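Local coordinates for glycosyl hydrolases family 31 family protein (Aspergillus niger, PDB 6DRU) that hydrolyses xyloglucan oligosaccharides, releasing alpha-xylose from the glucose at their non-reducing end, at residues A[100-104]-A[222-226]; A[24-30]-A[45-49]; A[147-151]-A[629-633]. All coordinates share one frame; numbering follows the deposited sequence.

Interaction 1: residues A[100-104]-A[222-226]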
loop_
_atom_site.group_PDB
_atom_site.type_symbol
_atom_site.label_atom_id
_atom_site.label_comp_id
_atom_site.label_asym_id
_atom_site.label_seq_id
_atom_site.Cartn_x
_atom_site.Cartn_y
_atom_site.Cartn_z
ATOM N N TYR A 100 10.808 -35.590 11.619
ATOM C CA TYR A 100 10.443 -36.939 12.020
ATOM C C TYR A 100 10.614 -37.102 13.524
ATOM O O TYR A 100 11.375 -36.375 14.168
ATOM C CB TYR A 100 11.295 -37.991 11.297
ATOM C CG TYR A 100 11.182 -37.973 9.790
ATOM C CD1 TYR A 100 11.910 -37.066 9.029
ATOM C CD2 TYR A 100 10.359 -38.875 9.126
ATOM C CE1 TYR A 100 11.814 -37.052 7.650
ATOM C CE2 TYR A 100 10.258 -38.870 7.748
ATOM C CZ TYR A 100 10.986 -37.956 7.014
ATOM O OH TYR A 100 10.887 -37.946 5.642
ATOM N N ARG A 101 9.892 -38.071 14.082
ATOM C CA ARG A 101 10.084 -38.502 15.459
ATOM C C ARG A 101 10.628 -39.924 15.481
ATOM O O ARG A 101 10.150 -40.793 14.746
ATOM C CB ARG A 101 8.779 -38.442 16.260
ATOM C CG ARG A 101 8.796 -39.342 17.492
ATOM C CD ARG A 101 7.663 -39.044 18.454
ATOM N NE ARG A 101 6.362 -39.012 17.794
ATOM C CZ ARG A 101 5.739 -40.083 17.318
ATOM N NH1 ARG A 101 6.303 -41.277 17.421
ATOM N NH2 ARG A 101 4.555 -39.960 16.732
ATOM N N VAL A 102 11.624 -40.157 16.330
ATOM C CA VAL A 102 12.173 -41.491 16.535
ATOM C C VAL A 102 11.332 -42.170 17.609
ATOM O O VAL A 102 11.358 -41.769 18.776
ATOM C CB VAL A 102 13.652 -41.438 16.935
ATOM C CG1 VAL A 102 14.125 -42.806 17.397
ATOM C CG2 VAL A 102 14.493 -40.944 15.776
ATOM N N ASN A 103 10.581 -43.193 17.216
ATOM C CA ASN A 103 9.711 -43.892 18.146
ATOM C C ASN A 103 10.528 -44.805 19.060
ATOM O O ASN A 103 11.734 -45.000 18.880
ATOM C CB ASN A 103 8.656 -44.699 17.394
ATOM C CG ASN A 103 7.941 -43.882 16.337
ATOM O OD1 ASN A 103 7.504 -42.760 16.593
ATOM N ND2 ASN A 103 7.817 -44.443 15.138
ATOM N N ASP A 104 9.848 -45.373 20.057
ATOM C CA ASP A 104 10.524 -46.265 20.992
ATOM C C ASP A 104 10.977 -47.553 20.316
ATOM O O ASP A 104 12.010 -48.117 20.692
ATOM C CB ASP A 104 9.612 -46.575 22.178
ATOM C CG ASP A 104 9.277 -45.341 22.996
ATOM O OD1 ASP A 104 10.122 -44.422 23.065
ATOM O OD2 ASP A 104 8.169 -45.291 23.575
ATOM N N ALA A 222 8.529 -32.672 19.460
ATOM C CA ALA A 222 7.953 -33.997 19.285
ATOM C C ALA A 222 7.819 -34.728 20.616
ATOM O O ALA A 222 8.593 -34.505 21.551
ATOM C CB ALA A 222 8.802 -34.841 18.330
ATOM N N ALA A 223 6.823 -35.610 20.687
ATOM C CA ALA A 223 6.635 -36.482 21.837
ATOM C C ALA A 223 6.035 -37.796 21.360
ATOM O O ALA A 223 5.403 -37.864 20.302
ATOM C CB ALA A 223 5.740 -35.839 22.902
ATOM N N GLN A 224 6.238 -38.843 22.155
ATOM C CA GLN A 224 5.706 -40.151 21.797
ATOM C C GLN A 224 4.179 -40.114 21.800
ATOM O O GLN A 224 3.578 -39.413 22.618
ATOM C CB GLN A 224 6.213 -41.221 22.763
ATOM C CG GLN A 224 7.723 -41.407 22.738
ATOM C CD GLN A 224 8.232 -41.839 21.377
ATOM O OE1 GLN A 224 7.537 -42.530 20.633
ATOM N NE2 GLN A 224 9.451 -41.430 21.045
ATOM N N PRO A 225 3.527 -40.851 20.897
ATOM C CA PRO A 225 2.076 -40.703 20.734
ATOM C C PRO A 225 1.314 -41.082 21.995
ATOM O O PRO A 225 1.737 -41.941 22.774
ATOM C CB PRO A 225 1.749 -41.649 19.573
ATOM C CG PRO A 225 2.889 -42.603 19.518
ATOM C CD PRO A 225 4.093 -41.837 19.962
ATOM N N GLY A 226 0.174 -40.417 22.191
ATOM C CA GLY A 226 -0.613 -40.561 23.396
ATOM C C GLY A 226 -0.065 -39.842 24.608
ATOM O O GLY A 226 -0.779 -39.724 25.613
#
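Arg101 and Gln224 carry this contact, in which the end of strand 98-102 meets the loop that follows strand 216-222, at the rim of the N-terminal beta sandwich of a family 31 glycosidase. The closely packed part lies deeper in the sandwich. There Arg101 and Ala222 point their CB atoms at each other, 4.2 Å apart, and Leu111 of strand 108-113 touches both side chains. The Arg101 chain leaves the backbone with CG anti to N and bends at chi3 (51°), which brings its guanidinium alongside the loop; Pro225 CD lies 3.3 Å above one face of that group, off-centre and nearest NH1. Arg101 NE comes near Ala223 O, but the angle is too poor for a hydrogen bond, and the firm polar partner of this arginine is Lys185 O, bonded to NH2. Toward solvent the contact thins out. Asp104 is exposed and lays its carboxylate beside the Gln224 amide, the two planes 33° apart and Asp104 OD1 3.6 Å from Gln224 CD, without a bond between them. Pro225 is exposed too, although its CD covers the guanidinium. Gln224 sits between the packed and solvent sides and makes the firm polar link. The bend in its chain (chi2 -61°) returns the amide to the strand end, where Gln224 NE2 donates to Val102 O at 3.0 Å, the acceptor lying almost exactly in the amide plane.

Interaction 2: residues A[24-30]-A[45-49]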
loop_
_atom_site.group_PDB
_atom_site.type_symbol
_atom_site.label_atom_id
_atom_site.label_comp_id
_atom_site.label_asym_id
_atom_site.label_seq_id
_atom_site.Cartn_x
_atom_site.Cartn_y
_atom_site.Cartn_z
ATOM N N PHE A 24 16.398 -26.811 19.968
ATOM C CA PHE A 24 15.832 -25.914 20.971
ATOM C C PHE A 24 15.077 -26.742 22.000
ATOM O O PHE A 24 14.009 -27.285 21.702
ATOM C CB PHE A 24 14.916 -24.880 20.317
ATOM C CG PHE A 24 14.941 -23.544 20.988
ATOM C CD1 PHE A 24 15.976 -22.658 20.750
ATOM C CD2 PHE A 24 13.930 -23.170 21.855
ATOM C CE1 PHE A 24 16.004 -21.424 21.369
ATOM C CE2 PHE A 24 13.950 -21.938 22.475
ATOM C CZ PHE A 24 14.990 -21.063 22.233
ATOM N N GLY A 25 15.621 -26.821 23.210
ATOM C CA GLY A 25 15.014 -27.606 24.262
ATOM C C GLY A 25 15.039 -29.101 23.964
ATOM O O GLY A 25 15.673 -29.581 23.023
ATOM N N TYR A 26 14.323 -29.839 24.808
ATOM C CA TYR A 26 14.217 -31.282 24.643
ATOM C C TYR A 26 13.328 -31.601 23.448
ATOM O O TYR A 26 12.180 -31.149 23.384
ATOM C CB TYR A 26 13.657 -31.926 25.908
ATOM C CG TYR A 26 14.613 -31.939 27.081
ATOM C CD1 TYR A 26 15.939 -32.310 26.916
ATOM C CD2 TYR A 26 14.185 -31.587 28.354
ATOM C CE1 TYR A 26 16.815 -32.327 27.985
ATOM C CE2 TYR A 26 15.052 -31.601 29.429
ATOM C CZ TYR A 26 16.366 -31.971 29.238
ATOM O OH TYR A 26 17.239 -31.988 30.302
ATOM N N ASP A 27 13.862 -32.378 22.504
ATOM C CA ASP A 27 13.098 -32.890 21.364
ATOM C C ASP A 27 12.452 -31.766 20.557
ATOM O O ASP A 27 11.323 -31.893 20.084
ATOM C CB ASP A 27 12.033 -33.889 21.824
ATOM C CG ASP A 27 12.505 -34.769 22.966
ATOM O OD1 ASP A 27 13.429 -35.583 22.756
ATOM O OD2 ASP A 27 11.942 -34.650 24.077
ATOM N N GLY A 28 13.171 -30.665 20.378
ATOM C CA GLY A 28 12.615 -29.511 19.698
ATOM C C GLY A 28 13.596 -28.883 18.731
ATOM O O GLY A 28 14.814 -28.947 18.912
ATOM N N PHE A 29 13.039 -28.274 17.685
ATOM C CA PHE A 29 13.790 -27.468 16.733
ATOM C C PHE A 29 13.153 -26.090 16.631
ATOM O O PHE A 29 11.927 -25.957 16.696
ATOM C CB PHE A 29 13.839 -28.121 15.348
ATOM C CG PHE A 29 14.903 -29.171 15.211
ATOM C CD1 PHE A 29 16.237 -28.849 15.392
ATOM C CD2 PHE A 29 14.569 -30.477 14.895
ATOM C CE1 PHE A 29 17.222 -29.813 15.266
ATOM C CE2 PHE A 29 15.548 -31.445 14.766
ATOM C CZ PHE A 29 16.876 -31.111 14.952
ATOM N N ARG A 30 13.989 -25.067 16.483
ATOM C CA ARG A 30 13.534 -23.703 16.251
ATOM C C ARG A 30 13.955 -23.268 14.855
ATOM O O ARG A 30 15.132 -23.378 14.496
ATOM C CB ARG A 30 14.101 -22.742 17.297
ATOM C CG ARG A 30 13.599 -21.319 17.134
ATOM C CD ARG A 30 14.285 -20.365 18.094
ATOM N NE ARG A 30 13.604 -19.075 18.133
ATOM C CZ ARG A 30 14.077 -18.000 18.753
ATOM N NH1 ARG A 30 15.241 -18.053 19.386
ATOM N NH2 ARG A 30 13.385 -16.868 18.736
ATOM N N SER A 45 9.363 -11.753 20.830
ATOM C CA SER A 45 9.376 -13.204 20.940
ATOM C C SER A 45 8.682 -13.608 22.230
ATOM O O SER A 45 8.777 -12.910 23.243
ATOM C CB SER A 45 10.806 -13.762 20.922
ATOM O OG SER A 45 10.807 -15.171 21.078
ATOM N N PHE A 46 7.970 -14.729 22.180
ATOM C CA PHE A 46 7.216 -15.226 23.321
ATOM C C PHE A 46 7.804 -16.509 23.890
ATOM O O PHE A 46 7.206 -17.104 24.793
ATOM C CB PHE A 46 5.752 -15.434 22.928
ATOM C CG PHE A 46 5.062 -14.172 22.491
ATOM C CD1 PHE A 46 4.527 -13.299 23.426
ATOM C CD2 PHE A 46 4.959 -13.851 21.146
ATOM C CE1 PHE A 46 3.896 -12.132 23.029
ATOM C CE2 PHE A 46 4.329 -12.685 20.740
ATOM C CZ PHE A 46 3.797 -11.825 21.683
ATOM N N ILE A 47 8.956 -16.948 23.390
ATOM C CA ILE A 47 9.604 -18.162 23.869
ATOM C C ILE A 47 10.873 -17.787 24.622
ATOM O O ILE A 47 11.478 -16.736 24.384
ATOM C CB ILE A 47 9.916 -19.144 22.720
ATOM C CG1 ILE A 47 10.957 -18.548 21.773
ATOM C CG2 ILE A 47 8.645 -19.505 21.968
ATOM C CD1 ILE A 47 11.526 -19.548 20.793
ATOM N N TYR A 48 11.270 -18.661 25.544
ATOM C CA TYR A 48 12.449 -18.446 26.372
ATOM C C TYR A 48 13.691 -18.983 25.674
ATOM O O TYR A 48 13.667 -20.066 25.083
ATOM C CB TYR A 48 12.282 -19.129 27.733
ATOM C CG TYR A 48 11.299 -18.443 28.657
ATOM C CD1 TYR A 48 9.932 -18.648 28.527
ATOM C CD2 TYR A 48 11.740 -17.597 29.666
ATOM C CE1 TYR A 48 9.031 -18.024 29.370
ATOM C CE2 TYR A 48 10.847 -16.969 30.515
ATOM C CZ TYR A 48 9.495 -17.185 30.363
ATOM O OH TYR A 48 8.603 -16.562 31.206
ATOM N N ASP A 49 14.779 -18.223 25.755
ATOM C CA ASP A 49 16.073 -18.647 25.220
ATOM C C ASP A 49 17.135 -18.432 26.290
ATOM O O ASP A 49 17.475 -17.270 26.593
ATOM C CB ASP A 49 16.428 -17.890 23.944
ATOM C CG ASP A 49 17.657 -18.453 23.258
ATOM O OD1 ASP A 49 18.111 -19.548 23.655
ATOM O OD2 ASP A 49 18.169 -17.803 22.320
#
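The hairpin of strands 17-23 and 28-35 sends two side chains onto the loop 45-49: Phe24, just before the turn, and Arg30, in the strand after it. Phe24 meets the loop with the rim of its ring: Tyr48 O lies at the ring edge, near its plane, 3.2 Å from Phe24 CE2. The same Phe24 CE2 touches Ile47 CD1 at 3.8 Å, and Asp49 OD1 is 3.6 Å from Phe24 CE1. Between Phe24 and Arg30 the chain reverses through a type II turn from Gly25 to Gly28, which joins these antiparallel strands of the eight-stranded sheet in the beta-sandwich domain; the Phe24 N to Gly28 O bond of 2.9 Å flanks the turn, pairing the strand ends beside it. Arg30 is stretched out, every torsion close to 180°, and on the way its CD passes 3.8 Å above one face of the Phe24 ring. Ile47, its CG1 set between N and the carbonyl carbon (chi1 66°), lowers CD1 onto one face of the guanidinium, 3.4 Å from Arg30 NE. Charge is probably balanced mainly elsewhere: Arg30 NH2 forms a salt bridge with Asp217, while the Asp49 carboxylate accepts from the backbone N atoms of His60 and Gly61. Asp49 OD2 nevertheless remains 4.2 Å from Arg30 NH1, beyond a salt bridge, with the carboxylate turned 82° from the guanidinium plane.

Interaction 3: residues A[147-151]-A[629-633]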
loop_
_atom_site.group_PDB
_atom_site.type_symbol
_atom_site.label_atom_id
_atom_site.label_comp_id
_atom_site.label_asym_id
_atom_site.label_seq_id
_atom_site.Cartn_x
_atom_site.Cartn_y
_atom_site.Cartn_z
ATOM N N GLU A 147 -5.796 -36.175 10.836
ATOM C CA GLU A 147 -5.105 -35.496 11.921
ATOM C C GLU A 147 -6.093 -34.747 12.810
ATOM O O GLU A 147 -7.196 -34.383 12.397
ATOM C CB GLU A 147 -4.062 -34.522 11.372
ATOM C CG GLU A 147 -2.858 -34.328 12.278
ATOM C CD GLU A 147 -1.743 -33.545 11.614
ATOM O OE1 GLU A 147 -0.866 -33.030 12.341
ATOM O OE2 GLU A 147 -1.751 -33.430 10.370
ATOM N N GLN A 148 -5.679 -34.524 14.056
ATOM C CA GLN A 148 -6.482 -33.812 15.037
ATOM C C GLN A 148 -5.656 -32.689 15.648
ATOM O O GLN A 148 -4.486 -32.885 15.992
ATOM C CB GLN A 148 -6.988 -34.758 16.131
ATOM C CG GLN A 148 -7.919 -35.844 15.622
ATOM C CD GLN A 148 -8.514 -36.674 16.741
ATOM O OE1 GLN A 148 -8.687 -36.195 17.862
ATOM N NE2 GLN A 148 -8.822 -37.929 16.444
ATOM N N ILE A 149 -6.267 -31.516 15.777
ATOM C CA ILE A 149 -5.592 -30.317 16.260
ATOM C C ILE A 149 -6.268 -29.875 17.550
ATOM O O ILE A 149 -7.485 -29.655 17.573
ATOM C CB ILE A 149 -5.618 -29.189 15.218
ATOM C CG1 ILE A 149 -5.020 -29.670 13.892
ATOM C CG2 ILE A 149 -4.880 -27.971 15.737
ATOM C CD1 ILE A 149 -3.614 -30.208 14.014
ATOM N N TYR A 150 -5.483 -29.742 18.616
ATOM C CA TYR A 150 -5.972 -29.305 19.916
ATOM C C TYR A 150 -5.284 -28.009 20.317
ATOM O O TYR A 150 -4.075 -27.852 20.120
ATOM C CB TYR A 150 -5.725 -30.368 20.992
ATOM C CG TYR A 150 -6.113 -31.770 20.586
ATOM C CD1 TYR A 150 -7.346 -32.027 20.001
ATOM C CD2 TYR A 150 -5.246 -32.837 20.785
ATOM C CE1 TYR A 150 -7.703 -33.308 19.627
ATOM C CE2 TYR A 150 -5.595 -34.121 20.415
ATOM C CZ TYR A 150 -6.825 -34.352 19.837
ATOM O OH TYR A 150 -7.174 -35.630 19.467
ATOM N N GLY A 151 -6.053 -27.089 20.897
ATOM C CA GLY A 151 -5.507 -25.826 21.355
ATOM C C GLY A 151 -5.987 -24.634 20.557
ATOM O O GLY A 151 -7.195 -24.403 20.438
ATOM N N SER A 629 -10.345 -41.938 20.802
ATOM C CA SER A 629 -9.746 -41.319 19.624
ATOM C C SER A 629 -10.808 -40.839 18.641
ATOM O O SER A 629 -10.682 -39.753 18.064
ATOM C CB SER A 629 -8.795 -42.298 18.940
ATOM O OG SER A 629 -8.265 -41.740 17.749
ATOM N N GLN A 630 -11.866 -41.628 18.439
ATOM C CA GLN A 630 -12.893 -41.216 17.489
ATOM C C GLN A 630 -13.870 -40.233 18.124
ATOM O O GLN A 630 -14.390 -39.348 17.435
ATOM C CB GLN A 630 -13.628 -42.441 16.933
ATOM C CG GLN A 630 -14.719 -42.138 15.895
ATOM C CD GLN A 630 -16.112 -41.887 16.475
ATOM O OE1 GLN A 630 -16.287 -41.699 17.681
ATOM N NE2 GLN A 630 -17.110 -41.866 15.600
ATOM N N LEU A 631 -14.134 -40.373 19.427
ATOM C CA LEU A 631 -15.028 -39.444 20.107
ATOM C C LEU A 631 -14.481 -38.024 20.125
ATOM O O LEU A 631 -15.261 -37.071 20.233
ATOM C CB LEU A 631 -15.288 -39.911 21.540
ATOM C CG LEU A 631 -16.131 -41.173 21.719
ATOM C CD1 LEU A 631 -15.991 -41.713 23.136
ATOM C CD2 LEU A 631 -17.585 -40.886 21.391
ATOM N N VAL A 632 -13.162 -37.857 20.018
ATOM C CA VAL A 632 -12.595 -36.516 19.948
ATOM C C VAL A 632 -12.637 -35.983 18.521
ATOM O O VAL A 632 -12.930 -34.803 18.300
ATOM C CB VAL A 632 -11.163 -36.518 20.513
ATOM C CG1 VAL A 632 -10.534 -35.149 20.360
ATOM C CG2 VAL A 632 -11.175 -36.934 21.973
ATOM N N SER A 633 -12.360 -36.837 17.532
ATOM C CA SER A 633 -12.362 -36.381 16.145
ATOM C C SER A 633 -13.746 -35.910 15.722
ATOM O O SER A 633 -13.878 -34.926 14.983
ATOM C CB SER A 633 -11.872 -37.491 15.216
ATOM O OG SER A 633 -12.938 -38.341 14.835
#
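Gln148 and Tyr150 approach Val632 and its neighbours where the edge strand 149-151 of the large N-terminal sheet faces the short helix 628-633, which belongs to the C-terminal part of the enzyme. One brings a hydrogen-bonded amide, the other an apolar contact between ring and methyl. In Gln148, CG sits beside the backbone N (chi1 -63°) and the chain is extended beyond that point; both ends of its amide touch the helix, NE2 at Ser629 O and Ser633 CB, OE1 at Val632 CG1, and the side chain crosses Val632 at about a right angle. Gln148 NE2 donates to Ser629 O at 3.1 Å, with an N-H...O angle of 157°; the donor is tilted from the carbonyl plane, and the acceptor lies close to the plane of the amide. Ser629 O also receives a weak bond from Ser633 N, so the glutamine shares an acceptor already used inside the helix. The CB bond of Tyr150 does not face the helix, but the end of its ring, from CE1 to OH, comes near Val632 CG1. Tyr150 CE1 touches that methyl at 3.5 Å, with the methyl oblique to the ring. The ring also stacks on Tyr618, which ties it again to the sequence ahead of this helix. Asn161 bridges the same region, bonding both Ile149 N and Ser633 O. Ser633 lays its CB 3.3 Å from Gln148 NE2 while its hydroxyl turns back into the helix, Ser633 OG donating to Gln630 O at 3.1 Å.

From the N terminus, interaction 2 comes first: it closes a short loop, 14 residues between its segments, holding the loop before strand 66-68 against the hairpin of strands 17-23 and 28-35. Interaction 1 opens at 100-104 and interaction 3 at 147-151; interaction 1 then closes at 222-226 and interaction 3 only at 629-633, so these two cross. Interaction 1 joins the four-stranded sheet of strand 98-102 to the eight-stranded sheet that holds strand 216-222, whereas interaction 3 fastens the latter's edge to a C-terminal helix across almost 480 residues. Interactions 1 and 2 touch through a probable backbone hydrogen bond, Ala222 N to Asp27 O, 3.0 Å; interactions 2 and 3 reach the same sheet, their centres about 25 Å apart.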